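Side-chain contacts in glucoamylase (Thermoanaerobacterium thermosaccharolyticum, PDB 1LF6), which hydrolyses starch-type chains, probably releasing beta-D-glucose successively from their non-reducing ends: residues A[31-36]-A[59-64]; A[40-45]-A[309-314]; A[98-103]-A[121-126]; A[128-133]-A[265-270]; A[288-291]-A[297-300]. All blocks are in the same frame, centred on the assembly; numbering follows the deposited sequence.

How the interactions relate
Interactions 1 to 4 build the N-terminal beta domain and its border, while interaction 5 lies on the connection into the catalytic barrel. Interaction 1 is nearest the active site: the side chain of Trp32 sits about 9 Å from that of Trp325, probably a substrate-binding residue. Residues 40-45 of interaction 2 follow closely on 31-36, their contact centres about 17 Å apart. Interactions 3 and 4 occupy neighbouring strands, 118-126 and 132-141, with centres about 15 Å apart and a weak hydrogen bond between Asp123 OD2 and Tyr269 OH at 3.2 Å. Interaction 3 also meets interaction 5, where Lys103 CE lies 3.9 Å from Tyr299 CZ.

Interaction 1. Residues A[31-36]-A[59-64]; sequences TWASAQ and ISEVYY
Glu61 starts with CG anti to its carbonyl carbon (chi1 -70°) and then bends at chi2 (88°), which brings its carboxylate to the backbone of Ala33, beside Trp32. There OE2 accepts the backbone N-H of Ala33, with N to OE2 at 3.2 Å. The donor arrives on the syn side of the oxygen but 33° out of the carboxylate plane, so the bond is not an ideal one. Along the way Glu61 CG brushes the six-membered part of the indole, 3.8 Å from Trp32 CE3, and OE2 also lies 3.6 Å from Trp32 CB. Next to the carboxylate, Ala33 CB meets Ser60 CB at 3.8 Å, while Ser60 OG turns to Thr53 OG1. The other carboxylate oxygen, Glu61 OE1, forms a salt bridge with Lys37, whose ammonium also holds Ser34 O. With an alanine here in place of Glu61, the Ala33 N-H would probably lose its acceptor and Lys37 its carboxylate mate, and a gap would open beside the six-membered part of the indole. This is a strand side chain pinning an irregular loop by its backbone, in the beta domain of a family 15 glucoamylase and close to Trp325, which probably binds substrate.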
# COMPACT_ATOMS: atom_id res chain seq x y z
N THR A 31 -5.77 11.33 14.73
CA THR A 31 -5.32 10.03 14.31
C THR A 31 -5.50 9.91 12.82
O THR A 31 -6.39 10.60 12.27
CB THR A 31 -6.11 8.95 15.08
OG1 THR A 31 -5.46 7.70 15.11
CG2 THR A 31 -7.57 8.87 14.74
N TRP A 32 -4.88 8.96 12.17
CA TRP A 32 -5.15 8.80 10.73
C TRP A 32 -6.39 7.95 10.55
O TRP A 32 -6.94 7.38 11.48
CB TRP A 32 -3.92 8.21 10.05
CG TRP A 32 -2.74 9.15 10.04
CD1 TRP A 32 -1.70 9.08 10.94
CD2 TRP A 32 -2.52 10.30 9.24
NE1 TRP A 32 -0.82 10.10 10.70
CE2 TRP A 32 -1.29 10.87 9.65
CE3 TRP A 32 -3.22 10.89 8.18
CZ2 TRP A 32 -0.77 12.01 9.06
CZ3 TRP A 32 -2.69 12.02 7.58
CH2 TRP A 32 -1.48 12.56 8.03
N ALA A 33 -6.79 7.80 9.30
CA ALA A 33 -7.95 6.99 8.94
C ALA A 33 -7.64 5.49 8.88
O ALA A 33 -6.48 5.08 8.82
CB ALA A 33 -8.51 7.45 7.59
N SER A 34 -8.69 4.69 8.89
CA SER A 34 -8.56 3.24 8.81
C SER A 34 -7.72 2.89 7.59
O SER A 34 -7.90 3.47 6.51
CB SER A 34 -9.94 2.59 8.70
OG SER A 34 -9.82 1.21 8.44
N ALA A 35 -6.82 1.92 7.75
CA ALA A 35 -5.94 1.49 6.67
C ALA A 35 -6.64 0.59 5.65
O ALA A 35 -6.07 0.29 4.59
CB ALA A 35 -4.71 0.79 7.24
N GLN A 36 -7.85 0.14 5.96
CA GLN A 36 -8.62 -0.69 5.03
C GLN A 36 -9.22 0.28 4.02
O GLN A 36 -10.08 1.10 4.37
CB GLN A 36 -9.71 -1.47 5.79
CG GLN A 36 -10.89 -1.93 4.94
CD GLN A 36 -10.52 -2.94 3.85
OE1 GLN A 36 -11.37 -3.31 3.04
NE2 GLN A 36 -9.26 -3.39 3.82
N ILE A 59 -13.50 9.98 1.35
CA ILE A 59 -12.12 10.23 1.00
C ILE A 59 -11.32 10.23 2.30
O ILE A 59 -11.69 10.89 3.27
CB ILE A 59 -11.99 11.61 0.32
CG1 ILE A 59 -12.56 11.53 -1.10
CG2 ILE A 59 -10.54 12.07 0.33
CD1 ILE A 59 -12.73 12.88 -1.78
N SER A 60 -10.24 9.45 2.34
CA SER A 60 -9.40 9.41 3.52
C SER A 60 -8.13 10.20 3.19
O SER A 60 -8.22 11.36 2.78
CB SER A 60 -9.08 7.96 3.91
OG SER A 60 -8.73 7.17 2.79
N GLU A 61 -6.96 9.60 3.36
CA GLU A 61 -5.72 10.32 3.07
C GLU A 61 -5.59 10.77 1.61
O GLU A 61 -5.98 10.05 0.69
CB GLU A 61 -4.49 9.46 3.41
CG GLU A 61 -4.24 9.22 4.88
CD GLU A 61 -4.97 8.01 5.43
OE1 GLU A 61 -5.55 7.26 4.62
OE2 GLU A 61 -4.96 7.81 6.66
N VAL A 62 -5.05 11.97 1.42
CA VAL A 62 -4.81 12.52 0.09
C VAL A 62 -3.36 12.98 0.11
O VAL A 62 -2.91 13.62 1.06
CB VAL A 62 -5.73 13.73 -0.21
CG1 VAL A 62 -5.51 14.20 -1.64
CG2 VAL A 62 -7.20 13.35 -0.02
N TYR A 63 -2.63 12.64 -0.95
CA TYR A 63 -1.21 12.96 -1.03
C TYR A 63 -0.83 13.99 -2.08
O TYR A 63 -1.39 14.01 -3.18
CB TYR A 63 -0.43 11.66 -1.29
CG TYR A 63 -0.64 10.60 -0.23
CD1 TYR A 63 0.36 10.31 0.69
CD2 TYR A 63 -1.85 9.91 -0.14
CE1 TYR A 63 0.16 9.35 1.69
CE2 TYR A 63 -2.06 8.96 0.85
CZ TYR A 63 -1.05 8.68 1.76
OH TYR A 63 -1.26 7.73 2.74
N TYR A 64 0.16 14.81 -1.74
CA TYR A 64 0.70 15.86 -2.60
C TYR A 64 1.88 16.52 -1.91
O TYR A 64 1.83 16.79 -0.71
CB TYR A 64 -0.37 16.92 -2.93
CG TYR A 64 0.21 18.25 -3.37
CD1 TYR A 64 0.61 19.20 -2.43
CD2 TYR A 64 0.41 18.54 -4.72
CE1 TYR A 64 1.19 20.41 -2.82
CE2 TYR A 64 1.00 19.75 -5.12
CZ TYR A 64 1.38 20.67 -4.16
OH TYR A 64 1.96 21.87 -4.54

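Interaction 2. Residues A[40-45]-A[309-314]; sequences VGTANN and EDKTNK
The flat peptide group that carries Ala43 O receives Lys311 NZ a little out of its plane: the ammonium is tilted by 17° and meets the oxygen at a C=O to N angle of 139°. From Ala43 O to Lys311 NZ is 2.8 Å. Another flat group, the indole of Trp51, makes a cation-pi contact with the same lysine. Lys311 reaches this spot as a straight rod: CG lies anti to the carbonyl carbon (chi1 -63°) and every bond beyond is extended, which carries the charge far from its own loop. Its end meets the hydroxyl of Thr42 tip to tip, NZ to OG1 at 2.6 Å. A third, weak bond runs from NZ to Asn45 O at 3.0 Å, and that oxygen also lies 3.3 Å from Lys311 CD, so the carbonyl follows the last methylenes as well as the nitrogen. Ser48 O is a further acceptor for NZ, and Thr42 OG1 is bonded in addition to Val50 O. The buried ammonium is thus held by neutral oxygens and an aromatic ring, whose combined dipoles would probably help to keep it charged. On the lysine's own loop, Asp310 OD2 accepts from Asn313 N at 2.8 Å in an Asx motif. Thr42 belongs to strand 39-42, at the edge of a seven-stranded antiparallel sheet beside strand 51-55; helix 269-284 bonds to Thr42 O through Trp280, and helix 296-306 packs Ile304 on Val40.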
# COMPACT_ATOMS: atom_id res chain seq x y z
N VAL A 40 -8.08 3.44 -4.18
CA VAL A 40 -6.94 4.33 -4.22
C VAL A 40 -6.82 4.81 -5.66
O VAL A 40 -7.20 4.09 -6.59
CB VAL A 40 -5.63 3.62 -3.80
CG1 VAL A 40 -5.77 3.07 -2.39
CG2 VAL A 40 -5.29 2.50 -4.79
N GLY A 41 -6.33 6.03 -5.86
CA GLY A 41 -6.21 6.52 -7.22
C GLY A 41 -5.32 7.73 -7.41
O GLY A 41 -4.88 8.37 -6.47
N THR A 42 -5.06 8.03 -8.68
CA THR A 42 -4.24 9.15 -9.07
C THR A 42 -4.30 9.19 -10.59
O THR A 42 -4.61 8.17 -11.22
CB THR A 42 -2.77 8.96 -8.62
OG1 THR A 42 -2.03 10.17 -8.84
CG2 THR A 42 -2.11 7.82 -9.38
N ALA A 43 -4.03 10.34 -11.19
CA ALA A 43 -4.06 10.44 -12.64
C ALA A 43 -2.90 9.61 -13.16
O ALA A 43 -1.84 9.55 -12.52
CB ALA A 43 -3.92 11.89 -13.08
N ASN A 44 -3.09 8.97 -14.30
CA ASN A 44 -2.05 8.15 -14.90
C ASN A 44 -1.06 8.99 -15.72
O ASN A 44 -0.89 8.79 -16.92
CB ASN A 44 -2.69 7.04 -15.75
CG ASN A 44 -1.68 6.22 -16.53
OD1 ASN A 44 -0.58 5.95 -16.06
ND2 ASN A 44 -2.06 5.80 -17.73
N ASN A 45 -0.44 9.95 -15.05
CA ASN A 45 0.56 10.82 -15.65
C ASN A 45 1.39 11.44 -14.54
O ASN A 45 1.01 11.35 -13.37
CB ASN A 45 -0.09 11.93 -16.52
CG ASN A 45 -0.95 12.90 -15.73
OD1 ASN A 45 -2.17 12.93 -15.87
ND2 ASN A 45 -0.31 13.72 -14.89
N GLU A 309 3.74 4.61 -7.65
CA GLU A 309 5.05 5.18 -7.94
C GLU A 309 5.04 6.67 -7.61
O GLU A 309 4.04 7.34 -7.83
CB GLU A 309 5.39 5.00 -9.43
CG GLU A 309 6.67 5.70 -9.88
CD GLU A 309 6.90 5.60 -11.38
OE1 GLU A 309 5.95 5.82 -12.15
OE2 GLU A 309 8.05 5.32 -11.79
N ASP A 310 6.14 7.19 -7.07
CA ASP A 310 6.19 8.61 -6.81
C ASP A 310 6.31 9.24 -8.19
O ASP A 310 6.84 8.62 -9.11
CB ASP A 310 7.40 9.00 -5.96
CG ASP A 310 7.42 10.50 -5.62
OD1 ASP A 310 6.41 11.00 -5.08
OD2 ASP A 310 8.44 11.16 -5.91
N LYS A 311 5.81 10.46 -8.35
CA LYS A 311 5.86 11.10 -9.66
C LYS A 311 7.07 12.01 -9.85
O LYS A 311 7.26 12.58 -10.92
CB LYS A 311 4.55 11.84 -9.91
CG LYS A 311 3.37 10.87 -9.98
CD LYS A 311 2.04 11.56 -10.21
CE LYS A 311 0.93 10.52 -10.35
NZ LYS A 311 -0.40 11.08 -10.69
N THR A 312 7.88 12.15 -8.80
CA THR A 312 9.08 12.98 -8.87
C THR A 312 10.29 12.05 -8.89
O THR A 312 11.18 12.18 -9.73
CB THR A 312 9.15 13.94 -7.68
OG1 THR A 312 7.94 14.69 -7.60
CG2 THR A 312 10.33 14.90 -7.83
N ASN A 313 10.33 11.11 -7.95
CA ASN A 313 11.41 10.13 -7.89
C ASN A 313 10.86 8.88 -8.56
O ASN A 313 10.34 7.98 -7.90
CB ASN A 313 11.78 9.82 -6.43
CG ASN A 313 12.78 10.81 -5.86
OD1 ASN A 313 13.97 10.75 -6.16
ND2 ASN A 313 12.29 11.72 -5.03
N LYS A 314 10.96 8.85 -9.89
CA LYS A 314 10.45 7.73 -10.66
C LYS A 314 11.14 6.42 -10.31
O LYS A 314 12.34 6.38 -10.08
CB LYS A 314 10.58 8.01 -12.16
CG LYS A 314 9.78 9.22 -12.63
CD LYS A 314 9.92 9.44 -14.13
CE LYS A 314 9.14 10.66 -14.59
NZ LYS A 314 9.33 10.92 -16.04

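Interaction 3. Residues A[98-103]-A[121-126]; sequences EKFTDK and TKDIFT
Asp123, whose CB rests 4.3 Å from Phe100 CZ, has its OD2 gripped twice: by Lys273 in a salt bridge and, weakly, by Tyr269 OH. Lys273 serves the other side of the contact too, since it makes a cation-pi interaction with the Phe100 ring. The apolar centre of the contact is a pair of phenylalanines. Phe125 CD2 comes up at the edge of the Phe100 ring, in its plane, and is 3.7 Å from CE1 and 3.9 Å from CZ. Seen from Phe125 the approach is oblique, and the two side chains cross at about a right angle. Phe125 has CG lodged between its backbone N and carbonyl carbon (chi1 62°), the position that turns its ring over to meet Phe100; Ile134 of the neighbouring strand 132-141 touches the Phe125 side chain. Phe100 CZ also sits 3.8 Å from Ile124 O, whose own side chain leaves the other way to pack on Leu109. Strand 107-113 lies between strands 93-99 and 118-126 in the sheet, and the ring of Phe100 bridges toward the latter. Ile277 of helix 269-284 touches it as well, and beyond it Thr101 OG1 accepts from Lys103 N at 3.2 Å in an ST turn. Between the two segments the contact is mainly apolar packing, and the helix adds the positive charge of Lys273, shared by a strand carboxylate and an aromatic ring, which would probably favour keeping Asp123 ionised and ties helix and sheet together.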
# COMPACT_ATOMS: atom_id res chain seq x y z
N GLU A 98 -17.72 0.95 -6.25
CA GLU A 98 -17.57 0.36 -7.57
C GLU A 98 -16.76 1.35 -8.39
O GLU A 98 -16.86 2.56 -8.17
CB GLU A 98 -18.94 0.12 -8.23
CG GLU A 98 -19.66 1.38 -8.68
CD GLU A 98 -20.84 1.10 -9.60
OE1 GLU A 98 -21.48 2.07 -10.06
OE2 GLU A 98 -21.13 -0.09 -9.88
N LYS A 99 -15.94 0.86 -9.32
CA LYS A 99 -15.14 1.75 -10.15
C LYS A 99 -15.93 2.19 -11.38
O LYS A 99 -16.90 1.54 -11.75
CB LYS A 99 -13.84 1.05 -10.60
CG LYS A 99 -12.99 0.50 -9.46
CD LYS A 99 -11.52 0.33 -9.84
CE LYS A 99 -11.32 -0.61 -11.02
NZ LYS A 99 -11.85 -1.98 -10.75
N PHE A 100 -15.53 3.31 -11.98
CA PHE A 100 -16.20 3.82 -13.17
C PHE A 100 -16.21 2.71 -14.22
O PHE A 100 -17.23 2.43 -14.84
CB PHE A 100 -15.46 5.06 -13.71
CG PHE A 100 -15.53 6.26 -12.79
CD1 PHE A 100 -14.63 7.31 -12.95
CD2 PHE A 100 -16.48 6.34 -11.78
CE1 PHE A 100 -14.68 8.42 -12.12
CE2 PHE A 100 -16.54 7.45 -10.94
CZ PHE A 100 -15.63 8.49 -11.11
N THR A 101 -15.05 2.08 -14.41
CA THR A 101 -14.90 0.97 -15.35
C THR A 101 -13.83 0.04 -14.78
O THR A 101 -13.17 0.37 -13.79
CB THR A 101 -14.42 1.44 -16.74
OG1 THR A 101 -13.06 1.89 -16.65
CG2 THR A 101 -15.30 2.56 -17.27
N ASP A 102 -13.67 -1.12 -15.40
CA ASP A 102 -12.68 -2.10 -14.97
C ASP A 102 -11.26 -1.70 -15.37
O ASP A 102 -10.29 -2.38 -15.02
CB ASP A 102 -12.99 -3.47 -15.58
CG ASP A 102 -14.04 -4.23 -14.79
OD1 ASP A 102 -14.37 -5.37 -15.20
OD2 ASP A 102 -14.52 -3.70 -13.77
N LYS A 103 -11.13 -0.60 -16.09
CA LYS A 103 -9.81 -0.15 -16.52
C LYS A 103 -9.53 1.30 -16.15
O LYS A 103 -8.88 2.03 -16.90
CB LYS A 103 -9.65 -0.36 -18.04
CG LYS A 103 -9.71 -1.83 -18.45
CD LYS A 103 -9.64 -2.03 -19.96
CE LYS A 103 -9.65 -3.51 -20.34
NZ LYS A 103 -9.62 -3.73 -21.82
N THR A 121 -24.44 9.89 -2.95
CA THR A 121 -23.70 9.23 -4.02
C THR A 121 -22.53 10.11 -4.43
O THR A 121 -22.68 11.31 -4.62
CB THR A 121 -24.62 8.97 -5.23
OG1 THR A 121 -25.72 8.16 -4.82
CG2 THR A 121 -23.85 8.26 -6.34
N LYS A 122 -21.35 9.50 -4.57
CA LYS A 122 -20.16 10.25 -4.93
C LYS A 122 -19.42 9.73 -6.16
O LYS A 122 -19.47 8.55 -6.48
CB LYS A 122 -19.18 10.28 -3.75
CG LYS A 122 -19.79 10.71 -2.42
CD LYS A 122 -18.79 10.52 -1.28
CE LYS A 122 -19.36 10.99 0.05
NZ LYS A 122 -18.40 10.77 1.17
N ASP A 123 -18.73 10.64 -6.83
CA ASP A 123 -17.93 10.34 -8.01
C ASP A 123 -16.60 10.98 -7.67
O ASP A 123 -16.52 12.21 -7.53
CB ASP A 123 -18.52 11.00 -9.26
CG ASP A 123 -19.67 10.21 -9.85
OD1 ASP A 123 -20.34 9.49 -9.08
OD2 ASP A 123 -19.90 10.30 -11.08
N ILE A 124 -15.56 10.16 -7.51
CA ILE A 124 -14.25 10.67 -7.13
C ILE A 124 -13.12 10.31 -8.07
O ILE A 124 -12.99 9.16 -8.49
CB ILE A 124 -13.90 10.18 -5.71
CG1 ILE A 124 -15.01 10.59 -4.73
CG2 ILE A 124 -12.55 10.75 -5.26
CD1 ILE A 124 -14.91 9.94 -3.37
N PHE A 125 -12.29 11.30 -8.38
CA PHE A 125 -11.14 11.13 -9.26
C PHE A 125 -10.35 12.44 -9.24
O PHE A 125 -10.70 13.36 -8.52
CB PHE A 125 -11.59 10.81 -10.69
CG PHE A 125 -12.43 11.89 -11.32
CD1 PHE A 125 -11.84 12.88 -12.10
CD2 PHE A 125 -13.80 11.92 -11.12
CE1 PHE A 125 -12.61 13.89 -12.67
CE2 PHE A 125 -14.58 12.93 -11.69
CZ PHE A 125 -13.98 13.91 -12.47
N THR A 126 -9.27 12.51 -10.01
CA THR A 126 -8.47 13.73 -10.03
C THR A 126 -8.42 14.40 -11.40
O THR A 126 -8.83 13.81 -12.40
CB THR A 126 -7.03 13.45 -9.57
OG1 THR A 126 -6.45 12.45 -10.41
CG2 THR A 126 -7.02 12.96 -8.13

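Interaction 4. Residues A[128-133]-A[265-270]; sequences VKRNSL and LGEDYN
The short turn that joins helix 254-266 to helix 269-284 carries Glu267, and Arg130, from the 128-133 segment that runs on into strand 132-141, forms a salt bridge with it. Arg130 NH2 donates to Glu267 OE2 over 3.0 Å with an N-H to oxygen angle of 155°. The oxygen is met nearly in line with its C-O bond and stands near the guanidinium edge, tilted 17° from the plane. In the arginine CG lies between the backbone N and the carbonyl carbon, and a bend at chi3 (69°) then turns the head toward the helix turn. The same head has two further acidic partners, Asp127 through NH2 and Glu263 through NE, so the carboxylate of Glu267 shares it. Within the super beta-sandwich domain this pairing ties the 128-133 segment to the turn between two helices, where the next residue, Asp268, is the N-cap of helix 269-284 and caps Asn271 N. With a leucine in place of Arg130, Glu267, Asp127 and Glu263 would probably be left as acids without their shared positive mate. Lys129 flanks the pair: its CB lies over one face of the guanidinium, 4.0 Å above the plane and toward the rim. Its NZ gives a hydrogen bond to a water at 3.2 Å. That water, in the plane at the guanidinium edge, donates to Glu267 OE2 at 3.3 Å and accepts a weak bond from Arg130 NH1.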
# COMPACT_ATOMS: atom_id res chain seq x y z
N VAL A 128 -6.56 15.37 -14.46
CA VAL A 128 -5.37 14.91 -15.17
C VAL A 128 -4.37 16.02 -15.50
O VAL A 128 -3.18 15.75 -15.66
CB VAL A 128 -5.75 14.17 -16.48
CG1 VAL A 128 -6.60 12.95 -16.16
CG2 VAL A 128 -6.51 15.12 -17.41
N LYS A 129 -4.86 17.25 -15.60
CA LYS A 129 -3.99 18.38 -15.95
C LYS A 129 -3.39 19.17 -14.80
O LYS A 129 -2.36 19.81 -14.98
CB LYS A 129 -4.74 19.35 -16.86
CG LYS A 129 -4.84 18.92 -18.31
CD LYS A 129 -5.44 20.04 -19.14
CE LYS A 129 -5.23 19.79 -20.63
NZ LYS A 129 -5.68 20.96 -21.43
N ARG A 130 -4.03 19.14 -13.64
CA ARG A 130 -3.52 19.90 -12.51
C ARG A 130 -3.74 19.20 -11.17
O ARG A 130 -4.46 18.21 -11.08
CB ARG A 130 -4.17 21.28 -12.50
CG ARG A 130 -5.69 21.24 -12.57
CD ARG A 130 -6.28 22.62 -12.84
NE ARG A 130 -5.99 23.08 -14.20
CZ ARG A 130 -6.68 22.72 -15.28
NH1 ARG A 130 -6.34 23.20 -16.47
NH2 ARG A 130 -7.70 21.88 -15.17
N ASN A 131 -3.12 19.74 -10.12
CA ASN A 131 -3.20 19.15 -8.78
C ASN A 131 -4.50 19.42 -8.02
O ASN A 131 -4.52 20.21 -7.07
CB ASN A 131 -2.01 19.62 -7.95
CG ASN A 131 -0.68 19.32 -8.62
OD1 ASN A 131 -0.46 18.21 -9.10
ND2 ASN A 131 0.21 20.30 -8.65
N SER A 132 -5.57 18.73 -8.41
CA SER A 132 -6.84 18.90 -7.72
C SER A 132 -7.63 17.59 -7.65
O SER A 132 -7.65 16.80 -8.60
CB SER A 132 -7.70 19.96 -8.42
OG SER A 132 -8.25 19.47 -9.62
N LEU A 133 -8.27 17.38 -6.50
CA LEU A 133 -9.09 16.19 -6.28
C LEU A 133 -10.53 16.62 -6.47
O LEU A 133 -10.95 17.66 -5.95
CB LEU A 133 -8.89 15.66 -4.86
CG LEU A 133 -9.76 14.45 -4.49
CD1 LEU A 133 -9.38 13.26 -5.36
CD2 LEU A 133 -9.58 14.12 -3.01
N LEU A 265 -12.52 23.85 -11.62
CA LEU A 265 -13.94 24.18 -11.60
C LEU A 265 -14.42 24.70 -12.96
O LEU A 265 -15.55 24.44 -13.37
CB LEU A 265 -14.23 25.23 -10.52
CG LEU A 265 -14.19 24.75 -9.06
CD1 LEU A 265 -14.20 25.95 -8.13
CD2 LEU A 265 -15.37 23.83 -8.80
N GLY A 266 -13.56 25.44 -13.64
CA GLY A 266 -13.92 25.98 -14.94
C GLY A 266 -14.01 24.93 -16.03
O GLY A 266 -14.57 25.18 -17.09
N GLU A 267 -13.45 23.75 -15.77
CA GLU A 267 -13.47 22.69 -16.76
C GLU A 267 -14.81 21.95 -16.73
O GLU A 267 -15.51 21.96 -15.72
CB GLU A 267 -12.33 21.71 -16.51
CG GLU A 267 -11.95 20.90 -17.74
CD GLU A 267 -10.51 21.13 -18.17
OE1 GLU A 267 -10.14 20.69 -19.28
OE2 GLU A 267 -9.76 21.76 -17.40
N ASP A 268 -15.16 21.32 -17.85
CA ASP A 268 -16.41 20.57 -17.93
C ASP A 268 -16.26 19.24 -17.20
O ASP A 268 -15.39 18.44 -17.53
CB ASP A 268 -16.80 20.32 -19.39
CG ASP A 268 -17.94 19.33 -19.53
OD1 ASP A 268 -17.66 18.12 -19.67
OD2 ASP A 268 -19.11 19.76 -19.48
N TYR A 269 -17.14 19.00 -16.23
CA TYR A 269 -17.09 17.78 -15.43
C TYR A 269 -16.92 16.49 -16.23
O TYR A 269 -15.93 15.77 -16.03
CB TYR A 269 -18.35 17.67 -14.56
CG TYR A 269 -18.32 16.44 -13.68
CD1 TYR A 269 -17.51 16.39 -12.55
CD2 TYR A 269 -19.06 15.31 -14.02
CE1 TYR A 269 -17.43 15.23 -11.77
CE2 TYR A 269 -18.99 14.15 -13.25
CZ TYR A 269 -18.17 14.11 -12.13
OH TYR A 269 -18.11 12.97 -11.37
N ASN A 270 -17.86 16.19 -17.11
CA ASN A 270 -17.78 14.96 -17.90
C ASN A 270 -16.48 14.86 -18.68
O ASN A 270 -15.96 13.77 -18.88
CB ASN A 270 -18.96 14.86 -18.87
CG ASN A 270 -20.28 14.64 -18.16
OD1 ASN A 270 -20.41 13.73 -17.33
ND2 ASN A 270 -21.27 15.47 -18.47
O HOH W 1 -7.53 22.84 -19.57

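Interaction 5. Residues A[288-291]-A[297-300]; sequences NNFN and LYYN
Phe290 turns the edge of its ring toward the face of Tyr298 in an offset edge-to-face pair, centroids 5.4 Å apart and planes at 83°. The touching corner is Phe290 CE1, which lies 3.5 Å from Tyr298 CZ. Tyr298 puts its CG anti to the backbone N (chi1 164°), so that the phenol leaves helix 296-306 toward the loop. There its hydroxyl donates to Asn288 O, OH to O at 2.7 Å. The bond falls in the carbonyl plane on a lone pair, and together with the Phe290 contact it probably restrains the ring. Asn288 also covers part of the phenylalanine: its CB stands 4.1 Å above one face of Phe290, offset toward the rim, while its ND2 is bonded to Ala354 O of helix 342-355. The next tyrosine on the helix extends the cluster. Tyr299 OH comes 3.5 Å from Asn289 CB, and Tyr298 CD2 sits over the centre of one face of the Tyr299 ring, 3.8 Å above it. Asn289 turns its own OD1 to Gly292 N. Helix 653-668 closes in with Ala664 against Phe290 and Val660 against Tyr298. Residues 288-291 probably form part of the connection between the two domains, and the loop carbonyl held by a tyrosine of helix 296-306, within the family 15 region, folds that connection against helices of the (alpha/alpha) barrel typical of these glucoamylases.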
# COMPACT_ATOMS: atom_id res chain seq x y z
N ASN A 288 -0.72 -7.13 -21.34
CA ASN A 288 -1.11 -8.42 -21.89
C ASN A 288 -2.49 -8.77 -21.34
O ASN A 288 -2.78 -8.54 -20.16
CB ASN A 288 -0.12 -9.52 -21.46
CG ASN A 288 1.30 -9.23 -21.90
OD1 ASN A 288 1.56 -8.95 -23.07
ND2 ASN A 288 2.23 -9.30 -20.96
N ASN A 289 -3.35 -9.31 -22.20
CA ASN A 289 -4.70 -9.68 -21.78
C ASN A 289 -4.84 -11.19 -21.72
O ASN A 289 -5.91 -11.72 -21.43
CB ASN A 289 -5.74 -9.09 -22.73
CG ASN A 289 -5.57 -9.57 -24.17
OD1 ASN A 289 -5.46 -10.76 -24.43
ND2 ASN A 289 -5.55 -8.62 -25.10
N PHE A 290 -3.74 -11.88 -22.01
CA PHE A 290 -3.70 -13.34 -21.99
C PHE A 290 -4.84 -13.95 -22.80
O PHE A 290 -5.66 -14.69 -22.26
CB PHE A 290 -3.73 -13.85 -20.55
CG PHE A 290 -2.65 -13.28 -19.69
CD1 PHE A 290 -2.83 -12.05 -19.05
CD2 PHE A 290 -1.43 -13.93 -19.55
CE1 PHE A 290 -1.81 -11.49 -18.29
CE2 PHE A 290 -0.41 -13.37 -18.80
CZ PHE A 290 -0.60 -12.14 -18.17
N ASN A 291 -4.87 -13.64 -24.09
CA ASN A 291 -5.90 -14.15 -24.98
C ASN A 291 -7.31 -13.90 -24.45
O ASN A 291 -8.18 -14.75 -24.56
CB ASN A 291 -5.70 -15.65 -25.22
CG ASN A 291 -4.43 -15.95 -25.99
OD1 ASN A 291 -4.26 -15.49 -27.12
ND2 ASN A 291 -3.53 -16.71 -25.38
N LEU A 297 -9.68 -8.14 -11.46
CA LEU A 297 -8.69 -8.05 -10.38
C LEU A 297 -7.30 -7.87 -10.95
O LEU A 297 -6.46 -7.20 -10.35
CB LEU A 297 -8.75 -9.30 -9.49
CG LEU A 297 -7.91 -9.24 -8.21
CD1 LEU A 297 -8.19 -7.96 -7.44
CD2 LEU A 297 -8.22 -10.46 -7.35
N TYR A 298 -7.05 -8.46 -12.12
CA TYR A 298 -5.75 -8.34 -12.77
C TYR A 298 -5.51 -6.88 -13.13
O TYR A 298 -4.49 -6.30 -12.78
CB TYR A 298 -5.72 -9.19 -14.04
CG TYR A 298 -4.59 -8.86 -15.00
CD1 TYR A 298 -3.28 -9.22 -14.72
CD2 TYR A 298 -4.85 -8.23 -16.22
CE1 TYR A 298 -2.24 -8.97 -15.63
CE2 TYR A 298 -3.83 -7.97 -17.13
CZ TYR A 298 -2.53 -8.34 -16.84
OH TYR A 298 -1.53 -8.13 -17.76
N TYR A 299 -6.47 -6.28 -13.83
CA TYR A 299 -6.34 -4.88 -14.21
C TYR A 299 -6.33 -3.98 -12.97
O TYR A 299 -5.54 -3.04 -12.87
CB TYR A 299 -7.47 -4.49 -15.17
CG TYR A 299 -7.29 -5.05 -16.56
CD1 TYR A 299 -6.25 -4.61 -17.38
CD2 TYR A 299 -8.15 -6.02 -17.07
CE1 TYR A 299 -6.06 -5.13 -18.67
CE2 TYR A 299 -7.97 -6.55 -18.36
CZ TYR A 299 -6.93 -6.10 -19.15
OH TYR A 299 -6.75 -6.62 -20.42
N ASN A 300 -7.20 -4.28 -12.01
CA ASN A 300 -7.26 -3.48 -10.79
C ASN A 300 -5.89 -3.49 -10.12
O ASN A 300 -5.36 -2.44 -9.75
CB ASN A 300 -8.32 -4.02 -9.82
CG ASN A 300 -8.60 -3.08 -8.65
OD1 ASN A 300 -8.52 -3.47 -7.49
ND2 ASN A 300 -8.92 -1.83 -8.96